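Phosphoribosylformylglycinamidine synthase, purS subunit (Thermotoga maritima, PDB 1VQ3) is the small purS subunit of a phosphoribosylformylglycinamidine synthase, an alpha+beta protein whose antiparallel sheet carries helices and continues into a neighbouring copy in a four-chain assembly. Local coordinates at residues 18-23 / 57-62; 22-27 / 85-90. All blocks are in the same frame, centred on the assembly; numbering follows the deposited sequence.

Contact 1 of 2, residues 18-23 / 57-62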
loop_
_atom_site.group_PDB
_atom_site.type_symbol
_atom_site.label_atom_id
_atom_site.label_comp_id
_atom_site.label_asym_id
_atom_site.label_seq_id
_atom_site.Cartn_x
_atom_site.Cartn_y
_atom_site.Cartn_z
ATOM N N PHE C 18 -7.315 6.901 16.441
ATOM C CA PHE C 18 -6.490 6.036 15.594
ATOM C C PHE C 18 -7.302 4.867 15.020
ATOM O O PHE C 18 -8.294 4.385 15.618
ATOM C CB PHE C 18 -5.322 5.458 16.390
ATOM C CG PHE C 18 -4.355 6.489 16.931
ATOM C CD1 PHE C 18 -3.306 6.930 16.172
ATOM C CD2 PHE C 18 -4.513 7.007 18.213
ATOM C CE1 PHE C 18 -2.436 7.836 16.660
ATOM C CE2 PHE C 18 -3.636 7.910 18.725
ATOM C CZ PHE C 18 -2.599 8.345 17.977
ATOM N N ALA C 19 -6.802 4.346 13.894
ATOM C CA ALA C 19 -7.187 3.067 13.405
ATOM C C ALA C 19 -5.999 2.125 13.446
ATOM O O ALA C 19 -4.861 2.477 13.074
ATOM C CB ALA C 19 -7.723 3.157 12.010
ATOM N N ILE C 20 -6.289 0.891 13.817
ATOM C CA ILE C 20 -5.288 -0.199 13.852
ATOM C C ILE C 20 -5.786 -1.277 12.888
ATOM O O ILE C 20 -6.882 -1.851 13.077
ATOM C CB ILE C 20 -5.133 -0.768 15.243
ATOM C CG1 ILE C 20 -4.962 0.324 16.332
ATOM C CG2 ILE C 20 -4.006 -1.798 15.273
ATOM C CD1 ILE C 20 -5.283 -0.160 17.712
ATOM N N ASP C 21 -4.981 -1.547 11.868
ATOM C CA ASP C 21 -5.220 -2.604 10.876
ATOM C C ASP C 21 -4.380 -3.863 11.203
ATOM O O ASP C 21 -3.176 -3.920 10.933
ATOM C CB ASP C 21 -4.882 -2.062 9.503
ATOM C CG ASP C 21 -5.366 -2.939 8.349
ATOM O OD1 ASP C 21 -5.784 -4.089 8.529
ATOM O OD2 ASP C 21 -5.334 -2.519 7.184
ATOM N N VAL C 22 -5.058 -4.863 11.754
ATOM C CA VAL C 22 -4.446 -6.068 12.267
ATOM C C VAL C 22 -4.708 -7.147 11.242
ATOM O O VAL C 22 -5.868 -7.450 10.913
ATOM C CB VAL C 22 -5.090 -6.541 13.605
ATOM C CG1 VAL C 22 -4.291 -7.701 14.182
ATOM C CG2 VAL C 22 -5.159 -5.386 14.596
ATOM N N GLN C 23 -3.638 -7.721 10.721
ATOM C CA GLN C 23 -3.748 -8.679 9.643
ATOM C C GLN C 23 -2.960 -9.906 10.018
ATOM O O GLN C 23 -1.948 -9.802 10.647
ATOM C CB GLN C 23 -3.161 -8.115 8.353
ATOM C CG GLN C 23 -3.957 -7.013 7.694
ATOM C CD GLN C 23 -5.312 -7.483 7.094
ATOM O OE1 GLN C 23 -5.443 -8.579 6.545
ATOM N NE2 GLN C 23 -6.289 -6.629 7.183
ATOM N N ILE C 57 -9.543 -1.903 14.229
ATOM C CA ILE C 57 -9.903 -1.446 15.528
ATOM C C ILE C 57 -9.752 0.051 15.462
ATOM O O ILE C 57 -8.670 0.565 15.155
ATOM C CB ILE C 57 -9.012 -2.088 16.598
ATOM C CG1 ILE C 57 -9.266 -3.603 16.672
ATOM C CG2 ILE C 57 -9.334 -1.441 17.949
ATOM C CD1 ILE C 57 -8.083 -4.387 17.270
ATOM N N HIS C 58 -10.851 0.753 15.712
ATOM C CA HIS C 58 -10.789 2.216 15.933
ATOM C C HIS C 58 -10.808 2.534 17.434
ATOM O O HIS C 58 -11.507 1.866 18.215
ATOM C CB HIS C 58 -12.013 2.872 15.287
ATOM C CG HIS C 58 -11.949 2.917 13.793
ATOM N ND1 HIS C 58 -12.873 3.599 13.029
ATOM C CD2 HIS C 58 -11.121 2.300 12.922
ATOM C CE1 HIS C 58 -12.592 3.443 11.750
ATOM N NE2 HIS C 58 -11.535 2.655 11.655
ATOM N N LEU C 59 -10.027 3.531 17.861
ATOM C CA LEU C 59 -10.030 3.898 19.264
ATOM C C LEU C 59 -9.545 5.284 19.440
ATOM O O LEU C 59 -8.939 5.855 18.541
ATOM C CB LEU C 59 -9.189 2.930 20.118
ATOM C CG LEU C 59 -7.664 2.874 19.939
ATOM C CD1 LEU C 59 -7.141 1.798 20.866
ATOM C CD2 LEU C 59 -7.261 2.536 18.520
ATOM N N GLU C 60 -9.829 5.831 20.616
ATOM C CA GLU C 60 -9.416 7.177 20.958
ATOM C C GLU C 60 -8.575 7.068 22.192
ATOM O O GLU C 60 -8.843 6.241 23.073
ATOM C CB GLU C 60 -10.621 8.090 21.253
ATOM C CG GLU C 60 -11.660 8.089 20.179
ATOM C CD GLU C 60 -12.713 9.158 20.367
ATOM O OE1 GLU C 60 -12.902 9.616 21.526
ATOM O OE2 GLU C 60 -13.380 9.489 19.354
ATOM N N VAL C 61 -7.599 7.950 22.297
ATOM C CA VAL C 61 -6.662 7.940 23.408
ATOM C C VAL C 61 -6.581 9.365 23.990
ATOM O O VAL C 61 -6.364 10.314 23.226
ATOM C CB VAL C 61 -5.257 7.492 22.954
ATOM C CG1 VAL C 61 -4.274 7.546 24.123
ATOM C CG2 VAL C 61 -5.292 6.074 22.360
ATOM N N GLU C 62 -6.746 9.489 25.309
ATOM C CA GLU C 62 -6.622 10.760 26.033
ATOM C C GLU C 62 -5.202 10.904 26.469
ATOM O O GLU C 62 -4.707 10.050 27.167
ATOM C CB GLU C 62 -7.551 10.801 27.254
#
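L59 carries CG in the crowded position between its backbone N and carbonyl carbon (chi1 67°), while I20 across from it keeps CG1 beside its own N, anti to the carbonyl carbon (chi1 -48°). The two side chains cross obliquely, and I20 CD1 lies 3.4 Å from L59 CD2, tighter than usual van der Waals contact. The same L59 CD2 also reaches F18 CB, so one leucine methyl bridges two side chains of the facing strand. Toward one end of this face V22 CG2 touches I57 CD1 at 4.1 Å; toward the other F18 CD2 lies 4.3 Å from V61 CG2. A19 and H58 point to the other face, where A19 CB packs at 3.6 Å against H58 CD2; the neighbouring ring atom NE2 is hydrogen-bonded to D21 OD2 of the second subunit.

The backbones run antiparallel. F18 with L59 and I20 with I57 are hydrogen-bonded pairs, the first including a bond of 2.9 Å from F18 N to L59 O, straight at N-H (174°). A19 with H58 is the non-hydrogen-bonded pair between them, its gap bridged by CA-H...O contacts such as H58 CA to F18 O. Helix 66-81 covers the apolar face, with V73 on F18, C77 and L81 on I20, and A69 on V61. This is the central-to-outer strand pairing in the antiparallel sheet of an alpha+beta fold, with an apolar helix-facing side, and strand 51-62 carries the sheet on into the second subunit.

Contact 2 of 2, residues 22-27 / 85-90; sequences VQYRSN and VVEEYE
Strand 22-24 runs antiparallel to 87-90, Q23 and E88 forming a hydrogen-bonded pair (Q23 N to E88 O and E88 N to Q23 O, both 2.9 Å) between the non-hydrogen-bonded pairs V22 with Y89 and Y24 with E87. One more bond, R25 N to V86 O, carries the pairing past the strand end, with the donor 36° above the carbonyl plane.

E87 lays its carboxylate against V22, CD coming within 3.5 Å of V22 CG1. Its CG lies 3.8 Å from Y24 CD1, the two side chains side by side and pointing the same way, with ring and carboxylate planes 30° apart. V86 O sits at the edge of that ring, in its plane, and V86 CG2 touches Y24 CE1. R25, extended from CG to NE, runs past the backbone of V85 and V86, and its guanidinium has E88 CB over one face; NH2 is hydrogen-bonded to P84 O. R25 and E88 cross with guanidinium and carboxylate planes 86° apart. NH1 stays 4.2 Å from E88 OE1: opposite charges lie near each other, probably attracting, though no N-H points at the oxygen.

A water links E88 to the first segment, accepting from S26 N and donating to E88 OE1 at 2.8 Å. E87 OE1 takes the N-H of N83. The glutamates thus have distinct roles: E87 is held by a backbone N-H within its own chain, whereas E88 is tied to the loop after the strand by the water on S26 N, its negative charge probably eased by R25.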
loop_
_atom_site.group_PDB
_atom_site.type_symbol
_atom_site.label_atom_id
_atom_site.label_comp_id
_atom_site.label_asym_id
_atom_site.label_seq_id
_atom_site.Cartn_x
_atom_site.Cartn_y
_atom_site.Cartn_z
ATOM N N VAL C 22 -5.058 -4.863 11.754
ATOM C CA VAL C 22 -4.446 -6.068 12.267
ATOM C C VAL C 22 -4.708 -7.147 11.242
ATOM O O VAL C 22 -5.868 -7.450 10.913
ATOM C CB VAL C 22 -5.090 -6.541 13.605
ATOM C CG1 VAL C 22 -4.291 -7.701 14.182
ATOM C CG2 VAL C 22 -5.159 -5.386 14.596
ATOM N N GLN C 23 -3.638 -7.721 10.721
ATOM C CA GLN C 23 -3.748 -8.679 9.643
ATOM C C GLN C 23 -2.960 -9.906 10.018
ATOM O O GLN C 23 -1.948 -9.802 10.647
ATOM C CB GLN C 23 -3.161 -8.115 8.353
ATOM C CG GLN C 23 -3.957 -7.013 7.694
ATOM C CD GLN C 23 -5.312 -7.483 7.094
ATOM O OE1 GLN C 23 -5.443 -8.579 6.545
ATOM N NE2 GLN C 23 -6.289 -6.629 7.183
ATOM N N TYR C 24 -3.420 -11.057 9.573
ATOM C CA TYR C 24 -2.640 -12.264 9.712
ATOM C C TYR C 24 -1.362 -12.163 8.878
ATOM O O TYR C 24 -1.342 -11.597 7.736
ATOM C CB TYR C 24 -3.466 -13.461 9.268
ATOM C CG TYR C 24 -4.560 -13.833 10.231
ATOM C CD1 TYR C 24 -4.283 -14.094 11.574
ATOM C CD2 TYR C 24 -5.846 -13.986 9.793
ATOM C CE1 TYR C 24 -5.277 -14.485 12.437
ATOM C CE2 TYR C 24 -6.853 -14.394 10.634
ATOM C CZ TYR C 24 -6.575 -14.634 11.955
ATOM O OH TYR C 24 -7.596 -15.013 12.783
ATOM N N ARG C 25 -0.274 -12.672 9.440
ATOM C CA ARG C 25 0.957 -12.687 8.699
ATOM C C ARG C 25 0.784 -13.600 7.473
ATOM O O ARG C 25 -0.085 -14.467 7.431
ATOM C CB ARG C 25 2.126 -13.165 9.548
ATOM C CG ARG C 25 2.439 -12.321 10.736
ATOM C CD ARG C 25 3.441 -12.988 11.663
ATOM N NE ARG C 25 3.697 -12.173 12.842
ATOM C CZ ARG C 25 4.460 -11.088 12.845
ATOM N NH1 ARG C 25 5.062 -10.677 11.730
ATOM N NH2 ARG C 25 4.623 -10.398 13.968
ATOM N N SER C 26 1.649 -13.418 6.490
ATOM C CA SER C 26 1.476 -14.054 5.196
ATOM C C SER C 26 1.625 -15.590 5.282
ATOM O O SER C 26 1.082 -16.329 4.463
ATOM C CB SER C 26 2.478 -13.457 4.213
ATOM O OG SER C 26 3.770 -13.642 4.719
ATOM N N ASN C 27 2.338 -16.067 6.293
ATOM C CA ASN C 27 2.499 -17.528 6.432
ATOM C C ASN C 27 1.364 -18.176 7.232
ATOM O O ASN C 27 1.422 -19.394 7.529
ATOM C CB ASN C 27 3.880 -17.861 6.996
ATOM C CG ASN C 27 4.120 -17.281 8.369
ATOM O OD1 ASN C 27 3.428 -16.374 8.819
ATOM N ND2 ASN C 27 5.105 -17.828 9.060
ATOM N N VAL C 85 2.473 -13.583 17.357
ATOM C CA VAL C 85 2.868 -14.778 16.629
ATOM C C VAL C 85 2.205 -14.850 15.261
ATOM O O VAL C 85 2.881 -15.129 14.255
ATOM C CB VAL C 85 2.561 -16.061 17.474
ATOM C CG1 VAL C 85 2.981 -17.343 16.733
ATOM C CG2 VAL C 85 3.292 -15.990 18.787
ATOM N N VAL C 86 0.905 -14.553 15.198
ATOM C CA VAL C 86 0.154 -14.724 13.957
ATOM C C VAL C 86 -0.312 -13.469 13.257
ATOM O O VAL C 86 -0.806 -13.577 12.131
ATOM C CB VAL C 86 -1.054 -15.698 14.114
ATOM C CG1 VAL C 86 -0.562 -17.018 14.622
ATOM C CG2 VAL C 86 -2.111 -15.160 14.991
ATOM N N GLU C 87 -0.108 -12.302 13.893
ATOM C CA GLU C 87 -0.625 -11.031 13.361
ATOM C C GLU C 87 0.473 -10.015 13.311
ATOM O O GLU C 87 1.479 -10.103 14.046
ATOM C CB GLU C 87 -1.793 -10.508 14.175
ATOM C CG GLU C 87 -3.052 -11.336 13.927
ATOM C CD GLU C 87 -4.149 -11.078 14.916
ATOM O OE1 GLU C 87 -3.830 -10.765 16.077
ATOM O OE2 GLU C 87 -5.337 -11.173 14.504
ATOM N N GLU C 88 0.256 -9.064 12.404
ATOM C CA GLU C 88 1.052 -7.872 12.278
ATOM C C GLU C 88 0.049 -6.721 12.237
ATOM O O GLU C 88 -1.160 -6.938 12.053
ATOM C CB GLU C 88 1.882 -7.932 10.995
ATOM C CG GLU C 88 1.017 -7.976 9.742
ATOM C CD GLU C 88 1.756 -8.429 8.504
ATOM O OE1 GLU C 88 2.825 -9.056 8.611
ATOM O OE2 GLU C 88 1.260 -8.119 7.422
ATOM N N TYR C 89 0.529 -5.501 12.386
ATOM C CA TYR C 89 -0.398 -4.375 12.497
ATOM C C TYR C 89 0.166 -3.064 12.039
ATOM O O TYR C 89 1.380 -2.832 12.127
ATOM C CB TYR C 89 -0.894 -4.241 13.929
ATOM C CG TYR C 89 0.077 -3.690 14.965
ATOM C CD1 TYR C 89 1.041 -4.504 15.556
ATOM C CD2 TYR C 89 0.000 -2.372 15.377
ATOM C CE1 TYR C 89 1.855 -4.027 16.528
ATOM C CE2 TYR C 89 0.846 -1.864 16.332
ATOM C CZ TYR C 89 1.755 -2.713 16.933
ATOM O OH TYR C 89 2.588 -2.249 17.909
ATOM N N GLU C 90 -0.762 -2.198 11.597
ATOM C CA GLU C 90 -0.445 -0.874 11.162
ATOM C C GLU C 90 -1.367 0.080 11.866
ATOM O O GLU C 90 -2.552 -0.211 11.992
ATOM C CB GLU C 90 -0.701 -0.745 9.671
ATOM C CG GLU C 90 0.281 -1.489 8.821
ATOM C CD GLU C 90 -0.177 -1.616 7.372
ATOM O OE1 GLU C 90 -1.052 -2.450 7.127
ATOM O OE2 GLU C 90 0.370 -0.898 6.497
HETATM O O HOH W 1 0.029 -10.191 6.192
HETATM O O HOH W 2 3.346 -11.235 6.950
#

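From the N terminus, strand 15-24 comes first and serves both contacts, which share V22 and Q23. The chain then passes through helix 31-43 and returns on strand 51-62, where contact 1 closes a loop of 33 intervening residues. Helix 66-81 follows, and strand 87-93 comes back along the other edge of strand 15-24; contact 2 closes a longer loop of 57 residues that takes in the whole of segment 57-62. The sheet order is therefore 51-62, 15-24, 87-93, with the first strand in the middle. The centres of the contacts lie about 15 Å apart, and D21 N, probably hydrogen-bonded to E90 O, joins them directly.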